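PDB 2QNG: TerD domain-containing protein from Streptomyces avermitilis, which is of unknown function but binds calcium ions through a TerD domain. Local coordinates for residues K38-P43 against G131-G136; P47-D52 against A125-V130; V119-D124 against S184-F189. All coordinates share one frame; numbering follows the deposited sequence.

Interaction 1: K38-P43 against G131-G136; sequences KWDPSP and GVLNPG. With CA (calcium ion), chain B.
K38 and G136 form an antiparallel hydrogen-bonded pair where strands 33-40 and 135-141 meet, beside a calcium site. K38 N gives a bond of 2.9 Å to G136 O. K38 O accepts from G136 N in return, and P135 CA adds a CA-H...O contact at 3.2 Å. The chain turns a corner at N134, which has a left-handed backbone conformation. Before the corner, L133 O accepts from D40 N at 2.8 Å.

N134 also reaches back to D40. Its ND2 meets D40 OD2 at 2.8 Å, nearly straight at 176°. The bond comes on the anti side of the carboxylate, tilted out of its plane, and the amide plane is turned 82° from the carboxylate plane. L133 CD2 lies against D40 CB. This end of the five-stranded antiparallel sheet carries the metal: W39 O binds the calcium ion at 2.4 Å, with G91, G93, D97 and two waters. D40 is second shell here. Its OD1 accepts from one of those waters, and a further water links OD1 to N134 O.

The W39 indole leaves the strand in the other direction. With CG between the backbone N and the carbonyl carbon (chi1 66°), the ring swings off the strand, leaving W39 CB to meet V132 CG1 at 3.6 Å. W39 NE1 is bonded to T49 O.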
loop_
_atom_site.group_PDB
_atom_site.type_symbol
_atom_site.label_atom_id
_atom_site.label_comp_id
_atom_site.label_asym_id
_atom_site.label_seq_id
_atom_site.Cartn_x
_atom_site.Cartn_y
_atom_site.Cartn_z
ATOM N N LYS A 38 8.049 -5.715 4.555
ATOM C CA LYS A 38 9.388 -5.917 5.106
ATOM C C LYS A 38 10.422 -5.870 3.996
ATOM O O LYS A 38 10.112 -6.142 2.827
ATOM C CB LYS A 38 9.494 -7.262 5.843
ATOM C CG LYS A 38 9.657 -8.472 4.912
ATOM C CD LYS A 38 9.218 -9.782 5.561
ATOM C CE LYS A 38 10.250 -10.349 6.500
ATOM N NZ LYS A 38 9.611 -11.199 7.565
ATOM N N TRP A 39 11.645 -5.519 4.368
ATOM C CA TRP A 39 12.791 -5.590 3.478
ATOM C C TRP A 39 14.048 -5.555 4.325
ATOM O O TRP A 39 14.003 -5.294 5.539
ATOM C CB TRP A 39 12.786 -4.470 2.418
ATOM C CG TRP A 39 12.942 -3.089 2.945
ATOM C CD1 TRP A 39 14.089 -2.338 2.930
ATOM C CD2 TRP A 39 11.936 -2.267 3.580
ATOM N NE1 TRP A 39 13.856 -1.091 3.482
ATOM C CE2 TRP A 39 12.537 -1.021 3.875
ATOM C CE3 TRP A 39 10.577 -2.432 3.858
ATOM C CZ2 TRP A 39 11.841 0.023 4.484
ATOM C CZ3 TRP A 39 9.878 -1.389 4.466
ATOM C CH2 TRP A 39 10.512 -0.177 4.782
ATOM N N ASP A 40 15.176 -5.838 3.683
ATOM C CA ASP A 40 16.479 -5.780 4.330
ATOM C C ASP A 40 17.204 -4.513 3.871
ATOM O O ASP A 40 16.969 -4.019 2.765
ATOM C CB ASP A 40 17.296 -7.015 3.963
ATOM C CG ASP A 40 16.746 -8.304 4.574
ATOM O OD1 ASP A 40 15.956 -8.238 5.556
ATOM O OD2 ASP A 40 17.108 -9.400 4.077
ATOM N N PRO A 41 18.067 -3.953 4.728
ATOM C CA PRO A 41 18.716 -2.689 4.370
ATOM C C PRO A 41 19.703 -2.795 3.212
ATOM O O PRO A 41 20.220 -3.882 2.929
ATOM C CB PRO A 41 19.472 -2.284 5.649
ATOM C CG PRO A 41 19.376 -3.387 6.566
ATOM C CD PRO A 41 18.400 -4.402 6.086
ATOM N N SER A 42 19.959 -1.646 2.593
ATOM C CA SER A 42 21.059 -1.523 1.650
ATOM C C SER A 42 22.369 -1.813 2.355
ATOM O O SER A 42 22.484 -1.578 3.550
ATOM C CB SER A 42 21.190 -0.077 1.181
ATOM O OG SER A 42 20.056 0.329 0.464
ATOM N N PRO A 43 23.392 -2.215 1.596
ATOM C CA PRO A 43 24.739 -2.352 2.174
ATOM C C PRO A 43 25.208 -1.043 2.817
ATOM O O PRO A 43 24.843 0.043 2.342
ATOM C CB PRO A 43 25.609 -2.661 0.955
ATOM C CG PRO A 43 24.706 -3.262 -0.058
ATOM C CD PRO A 43 23.332 -2.615 0.175
ATOM N N GLY A 131 16.147 -4.278 -6.897
ATOM C CA GLY A 131 17.202 -3.590 -6.132
ATOM C C GLY A 131 16.891 -3.456 -4.637
ATOM O O GLY A 131 17.655 -2.837 -3.907
ATOM N N VAL A 132 15.765 -4.006 -4.196
ATOM C CA VAL A 132 15.427 -4.077 -2.788
ATOM C C VAL A 132 15.771 -5.495 -2.317
ATOM O O VAL A 132 15.404 -6.482 -2.966
ATOM C CB VAL A 132 13.931 -3.816 -2.582
ATOM C CG1 VAL A 132 13.537 -3.965 -1.092
ATOM C CG2 VAL A 132 13.562 -2.438 -3.115
ATOM N N LEU A 133 16.480 -5.603 -1.187
ATOM C CA LEU A 133 16.850 -6.923 -0.680
ATOM C C LEU A 133 15.708 -7.551 0.104
ATOM O O LEU A 133 15.248 -6.997 1.108
ATOM C CB LEU A 133 18.111 -6.869 0.181
ATOM C CG LEU A 133 18.639 -8.237 0.625
ATOM C CD1 LEU A 133 18.927 -9.154 -0.573
ATOM C CD2 LEU A 133 19.891 -8.046 1.457
ATOM N N ASN A 134 15.267 -8.706 -0.387
ATOM C CA ASN A 134 14.244 -9.521 0.243
ATOM C C ASN A 134 12.978 -8.789 0.652
ATOM O O ASN A 134 12.563 -8.877 1.817
ATOM C CB ASN A 134 14.839 -10.260 1.440
ATOM C CG ASN A 134 15.986 -11.119 1.038
ATOM O OD1 ASN A 134 15.891 -11.840 0.046
ATOM N ND2 ASN A 134 17.103 -11.015 1.757
ATOM N N PRO A 135 12.331 -8.093 -0.301
ATOM C CA PRO A 135 11.068 -7.418 0.022
ATOM C C PRO A 135 9.943 -8.425 0.185
ATOM O O PRO A 135 9.932 -9.491 -0.453
ATOM C CB PRO A 135 10.797 -6.568 -1.227
ATOM C CG PRO A 135 11.425 -7.369 -2.363
ATOM C CD PRO A 135 12.697 -7.908 -1.722
ATOM N N GLY A 136 8.988 -8.085 1.025
ATOM C CA GLY A 136 7.843 -8.971 1.232
ATOM C C GLY A 136 6.672 -8.175 1.721
ATOM O O GLY A 136 6.846 -7.119 2.360
HETATM CA CA CA B . 13.716 -5.261 7.881
HETATM O O HOH W 1 17.632 -3.207 0.167
HETATM O O HOH W 2 13.126 -8.658 4.661
HETATM O O HOH W 3 15.643 -6.664 7.744
HETATM O O HOH W 4 12.573 -7.315 7.851
#

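Interaction 2: P47-D52 against A125-V130; sequences PATDLD and AHRTFV. With CA (calcium ion), chain C.
Segments P47-D52 and A125-V130 run in directions 41° apart and diverge. The CA atoms of P47 and A125 are 6.7 Å apart, while those of L51 and F129 are separated by 9.7 Å. Side chains and a water therefore bridge the gap. At the near end P47 CG meets A125 CB at 4.0 Å.

R127 fills the middle. Its chain is extended as far as CD and then bends at chi3 (-60°), which lays the guanidinium across T49. T49 OG1 sits over the centre of one guanidinium face, 3.4 Å from R127 CZ. This is a face contact; the hydroxyl is hydrogen-bonded to S42 OG instead. R127 NH2 also lies close to P47 O, but at a poor angle for a bond. R127 NH1 bonds G131 O. A water accepts from R127 NH2 at 2.9 Å and donates to A48 O at 2.7 Å.

Beyond T49 the chain passes from loop into strand 51-59 and wraps the second calcium ion of this TerD domain. D50 OD1, L51 O and D52 OD1 bind it, D52 OD1 at 2.2 Å. S88, E98 and a water complete the site. D50 has CG anti to its backbone nitrogen (chi1 -178°), turning the carboxylate from the R127 side toward the metal. The L51 side chain instead goes inward, where CD2 meets the edge of the F129 ring at CE1, 4.3 Å away.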
loop_
_atom_site.group_PDB
_atom_site.type_symbol
_atom_site.label_atom_id
_atom_site.label_comp_id
_atom_site.label_asym_id
_atom_site.label_seq_id
_atom_site.Cartn_x
_atom_site.Cartn_y
_atom_site.Cartn_z
ATOM N N PRO A 47 23.066 4.214 -0.627
ATOM C CA PRO A 47 21.857 4.942 -0.263
ATOM C C PRO A 47 20.850 4.001 0.391
ATOM O O PRO A 47 20.713 2.849 -0.024
ATOM C CB PRO A 47 21.333 5.443 -1.617
ATOM C CG PRO A 47 22.516 5.465 -2.495
ATOM C CD PRO A 47 23.379 4.343 -2.064
ATOM N N ALA A 48 20.163 4.493 1.407
ATOM C CA ALA A 48 19.213 3.664 2.155
ATOM C C ALA A 48 18.061 3.210 1.277
ATOM O O ALA A 48 17.597 3.965 0.411
ATOM C CB ALA A 48 18.663 4.439 3.309
ATOM N N THR A 49 17.561 2.004 1.539
ATOM C CA THR A 49 16.369 1.505 0.873
ATOM C C THR A 49 15.170 1.865 1.761
ATOM O O THR A 49 15.123 1.441 2.939
ATOM C CB THR A 49 16.413 -0.016 0.722
ATOM O OG1 THR A 49 17.527 -0.387 -0.089
ATOM C CG2 THR A 49 15.154 -0.527 0.085
ATOM N N ASP A 50 14.200 2.608 1.213
ATOM C CA ASP A 50 13.057 3.080 1.996
ATOM C C ASP A 50 11.806 2.789 1.186
ATOM O O ASP A 50 11.606 3.377 0.129
ATOM C CB ASP A 50 13.221 4.596 2.226
ATOM C CG ASP A 50 12.100 5.196 3.069
ATOM O OD1 ASP A 50 11.222 4.430 3.576
ATOM O OD2 ASP A 50 12.095 6.445 3.210
ATOM N N LEU A 51 11.006 1.846 1.664
ATOM C CA LEU A 51 9.698 1.559 1.105
ATOM C C LEU A 51 8.657 2.239 1.970
ATOM O O LEU A 51 8.825 2.288 3.202
ATOM C CB LEU A 51 9.420 0.037 1.053
ATOM C CG LEU A 51 10.068 -0.755 -0.110
ATOM C CD1 LEU A 51 11.597 -0.577 -0.239
ATOM C CD2 LEU A 51 9.704 -2.231 -0.005
ATOM N N ASP A 52 7.598 2.749 1.338
ATOM C CA ASP A 52 6.494 3.337 2.086
ATOM C C ASP A 52 5.187 2.706 1.651
ATOM O O ASP A 52 4.933 2.555 0.456
ATOM C CB ASP A 52 6.384 4.838 1.811
ATOM C CG ASP A 52 7.509 5.647 2.449
ATOM O OD1 ASP A 52 8.134 5.214 3.417
ATOM O OD2 ASP A 52 7.749 6.778 1.994
ATOM N N ALA A 125 18.551 7.469 -5.121
ATOM C CA ALA A 125 19.035 6.514 -6.125
ATOM C C ALA A 125 17.828 5.925 -6.811
ATOM O O ALA A 125 16.830 5.642 -6.169
ATOM C CB ALA A 125 19.821 5.382 -5.465
ATOM N N HIS A 126 17.920 5.723 -8.115
ATOM C CA HIS A 126 16.939 4.958 -8.840
ATOM C C HIS A 126 16.996 3.523 -8.304
ATOM O O HIS A 126 18.062 2.895 -8.290
ATOM C CB HIS A 126 17.295 5.028 -10.321
ATOM C CG HIS A 126 16.498 4.101 -11.192
ATOM N ND1 HIS A 126 15.148 4.263 -11.447
ATOM C CD2 HIS A 126 16.886 3.015 -11.902
ATOM C CE1 HIS A 126 14.739 3.301 -12.262
ATOM N NE2 HIS A 126 15.781 2.545 -12.567
ATOM N N ARG A 127 15.849 3.009 -7.866
ATOM C CA ARG A 127 15.803 1.682 -7.257
ATOM C C ARG A 127 14.487 1.057 -7.589
ATOM O O ARG A 127 13.434 1.660 -7.353
ATOM C CB ARG A 127 15.984 1.773 -5.734
ATOM C CG ARG A 127 16.172 0.418 -5.062
ATOM C CD ARG A 127 16.286 0.515 -3.543
ATOM N NE ARG A 127 17.411 1.338 -3.124
ATOM C CZ ARG A 127 18.658 0.899 -3.003
ATOM N NH1 ARG A 127 18.960 -0.371 -3.267
ATOM N NH2 ARG A 127 19.617 1.743 -2.632
ATOM N N THR A 128 14.539 -0.143 -8.157
ATOM C CA THR A 128 13.325 -0.905 -8.439
ATOM C C THR A 128 13.224 -2.092 -7.489
ATOM O O THR A 128 14.134 -2.324 -6.678
ATOM C CB THR A 128 13.308 -1.410 -9.888
ATOM O OG1 THR A 128 14.311 -2.423 -10.051
ATOM C CG2 THR A 128 13.573 -0.256 -10.875
ATOM N N PHE A 129 12.126 -2.863 -7.556
ATOM C CA PHE A 129 12.004 -3.961 -6.584
ATOM C C PHE A 129 13.138 -4.980 -6.620
ATOM O O PHE A 129 13.470 -5.547 -5.572
ATOM C CB PHE A 129 10.613 -4.610 -6.619
ATOM C CG PHE A 129 9.548 -3.744 -6.003
ATOM C CD1 PHE A 129 9.427 -3.617 -4.623
ATOM C CD2 PHE A 129 8.689 -3.020 -6.812
ATOM C CE1 PHE A 129 8.458 -2.776 -4.063
ATOM C CE2 PHE A 129 7.708 -2.178 -6.255
ATOM C CZ PHE A 129 7.608 -2.065 -4.885
ATOM N N VAL A 130 13.764 -5.200 -7.788
ATOM C CA VAL A 130 14.881 -6.152 -7.831
ATOM C C VAL A 130 16.086 -5.608 -7.037
ATOM O O VAL A 130 16.944 -6.385 -6.562
ATOM C CB VAL A 130 15.286 -6.520 -9.294
ATOM C CG1 VAL A 130 16.060 -5.391 -9.954
ATOM C CG2 VAL A 130 16.063 -7.836 -9.325
HETATM CA CA CA C . 9.323 3.904 4.783
HETATM O O HOH W 5 17.966 4.131 -2.258
HETATM O O HOH W 6 8.970 5.768 6.147
#

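Interaction 3: V119-D124 against S184-F189; sequences VIQQRD and SDPATF
I120 O, which lies 4.0 Å from P186 CG, accepts a bond of 2.9 Å from Q122 NE2. The donor stands above the carbonyl plane, 61° out of it, and the same nitrogen is bonded to R127 O. A water lies between I120 O and S184 O, within hydrogen-bonding distance of both. The contact sets the short helix 186-192 against the end of strand 111-120. That strand is the middle one of a five-stranded antiparallel sheet in the TerD fold, and the helix follows edge strand 173-182.

V119 carries the apolar part. Its two methyls part around the start of the helix. CG1 lies beside the backbone nitrogen (chi1 -59°) and presses on F189, 3.2 Å from CD2, a very close approach. CG2 meets P186 CB at 4.0 Å. The F189 ring is held further by an edge-to-face contact with Y182 and by V54, A159 and T161. An alanine in place of V119 would lack both methyls, which is likely to open a gap between the strand and the helix start and leave F189 less firmly held.

The P186 ring has a second neighbour. Q121 bends at chi2, which brings its amide up against P186 CG, with OE1 at 3.7 Å. Q121 NE2 is hydrogen-bonded to D52 OD2. On the helix side D185 is the N-cap. Its OD1 accepts from T188 N at 3.0 Å and, on the syn side, from T188 OG1 at 2.9 Å.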
loop_
_atom_site.group_PDB
_atom_site.type_symbol
_atom_site.label_atom_id
_atom_site.label_comp_id
_atom_site.label_asym_id
_atom_site.label_seq_id
_atom_site.Cartn_x
_atom_site.Cartn_y
_atom_site.Cartn_z
ATOM N N VAL A 119 5.520 2.159 -2.367
ATOM C CA VAL A 119 6.471 2.904 -3.183
ATOM C C VAL A 119 7.881 2.713 -2.669
ATOM O O VAL A 119 8.082 2.595 -1.455
ATOM C CB VAL A 119 6.135 4.416 -3.205
ATOM C CG1 VAL A 119 4.754 4.639 -3.750
ATOM C CG2 VAL A 119 6.259 5.066 -1.808
ATOM N N ILE A 120 8.849 2.732 -3.582
ATOM C CA ILE A 120 10.238 2.773 -3.205
ATOM C C ILE A 120 10.682 4.212 -3.373
ATOM O O ILE A 120 10.512 4.804 -4.446
ATOM C CB ILE A 120 11.090 1.896 -4.113
ATOM C CG1 ILE A 120 10.596 0.446 -4.103
ATOM C CG2 ILE A 120 12.580 2.004 -3.701
ATOM C CD1 ILE A 120 11.146 -0.378 -5.233
ATOM N N GLN A 121 11.215 4.806 -2.308
ATOM C CA GLN A 121 11.721 6.180 -2.427
ATOM C C GLN A 121 12.871 6.223 -3.433
ATOM O O GLN A 121 13.722 5.332 -3.452
ATOM C CB GLN A 121 12.207 6.704 -1.077
ATOM C CG GLN A 121 11.043 6.983 -0.109
ATOM C CD GLN A 121 10.204 8.203 -0.511
ATOM O OE1 GLN A 121 10.683 9.098 -1.216
ATOM N NE2 GLN A 121 8.950 8.218 -0.096
ATOM N N GLN A 122 12.887 7.284 -4.256
ATOM C CA GLN A 122 13.809 7.394 -5.400
ATOM C C GLN A 122 14.798 8.540 -5.278
ATOM O O GLN A 122 15.729 8.624 -6.070
ATOM C CB GLN A 122 13.014 7.598 -6.708
ATOM C CG GLN A 122 12.065 6.460 -7.066
ATOM C CD GLN A 122 12.800 5.162 -7.264
ATOM O OE1 GLN A 122 13.738 5.085 -8.062
ATOM N NE2 GLN A 122 12.360 4.120 -6.560
ATOM N N ARG A 123 14.592 9.435 -4.321
ATOM C CA ARG A 123 15.387 10.666 -4.255
ATOM C C ARG A 123 16.897 10.394 -4.219
ATOM O O ARG A 123 17.669 11.098 -4.886
ATOM C CB ARG A 123 14.948 11.503 -3.047
ATOM C CG ARG A 123 15.581 12.881 -2.902
ATOM C CD ARG A 123 15.536 13.340 -1.431
ATOM N NE ARG A 123 16.205 12.370 -0.561
ATOM C CZ ARG A 123 15.934 12.162 0.727
ATOM N NH1 ARG A 123 14.990 12.866 1.354
ATOM N NH2 ARG A 123 16.617 11.239 1.395
ATOM N N ASP A 124 17.319 9.391 -3.451
ATOM C CA ASP A 124 18.752 9.082 -3.282
ATOM C C ASP A 124 19.381 8.199 -4.380
ATOM O O ASP A 124 20.605 8.187 -4.556
ATOM C CB ASP A 124 18.994 8.403 -1.931
ATOM C CG ASP A 124 18.672 9.291 -0.729
ATOM O OD1 ASP A 124 18.662 10.541 -0.835
ATOM O OD2 ASP A 124 18.456 8.705 0.356
ATOM N N SER A 184 6.710 5.110 -11.618
ATOM C CA SER A 184 6.644 6.480 -11.101
ATOM C C SER A 184 7.266 6.671 -9.729
ATOM O O SER A 184 7.518 5.698 -8.998
ATOM C CB SER A 184 5.202 7.021 -11.157
ATOM O OG SER A 184 4.258 5.998 -10.854
ATOM N N ASP A 185 7.534 7.936 -9.403
ATOM C CA ASP A 185 8.053 8.299 -8.090
ATOM C C ASP A 185 6.896 8.373 -7.085
ATOM O O ASP A 185 5.720 8.270 -7.466
ATOM C CB ASP A 185 8.902 9.586 -8.155
ATOM C CG ASP A 185 8.118 10.797 -8.566
ATOM O OD1 ASP A 185 6.866 10.787 -8.508
ATOM O OD2 ASP A 185 8.781 11.799 -8.927
ATOM N N PRO A 186 7.200 8.511 -5.796
ATOM C CA PRO A 186 6.109 8.464 -4.799
ATOM C C PRO A 186 4.994 9.482 -4.977
ATOM O O PRO A 186 3.816 9.126 -4.862
ATOM C CB PRO A 186 6.852 8.683 -3.476
ATOM C CG PRO A 186 8.189 8.033 -3.739
ATOM C CD PRO A 186 8.523 8.507 -5.144
ATOM N N ALA A 187 5.355 10.729 -5.269
ATOM C CA ALA A 187 4.331 11.769 -5.399
ATOM C C ALA A 187 3.390 11.533 -6.580
ATOM O O ALA A 187 2.165 11.730 -6.472
ATOM C CB ALA A 187 4.963 13.123 -5.484
ATOM N N THR A 188 3.959 11.096 -7.694
ATOM C CA THR A 188 3.155 10.811 -8.862
ATOM C C THR A 188 2.277 9.579 -8.630
ATOM O O THR A 188 1.083 9.602 -8.938
ATOM C CB THR A 188 4.034 10.639 -10.113
ATOM O OG1 THR A 188 4.813 11.823 -10.302
ATOM C CG2 THR A 188 3.202 10.366 -11.347
ATOM N N PHE A 189 2.875 8.528 -8.072
ATOM C CA PHE A 189 2.145 7.305 -7.787
ATOM C C PHE A 189 0.896 7.591 -6.960
ATOM O O PHE A 189 -0.182 7.057 -7.254
ATOM C CB PHE A 189 3.049 6.329 -7.043
ATOM C CG PHE A 189 2.373 5.044 -6.674
ATOM C CD1 PHE A 189 2.144 4.064 -7.626
ATOM C CD2 PHE A 189 1.980 4.811 -5.367
ATOM C CE1 PHE A 189 1.523 2.871 -7.271
ATOM C CE2 PHE A 189 1.394 3.601 -5.011
ATOM C CZ PHE A 189 1.190 2.636 -5.951
HETATM O O HOH W 7 8.041 5.433 -6.208
#

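How the interactions relate
Interactions 1 and 2 have centres about 8 Å apart, interactions 2 and 3 about 9 Å, and interactions 1 and 3 about 16 Å. Interaction 1 belongs to the sheet with strands 33-40 and 135-141. Interactions 2 and 3 share the other sheet, through neighbouring strands 51-59 and 111-120. Along the chain the order is 38-43, 47-52, 119-124, 125-130, 131-136 and 184-189, so one continuous run, 119-136, serves all three. S42 OG joins interaction 1 to interaction 2 at P47 O and T49 OG1. Q121 and Q122 join interaction 3 to D52 and R127. The two calcium sites thus lie in neighbouring contacts, on the same side of the chain's centre.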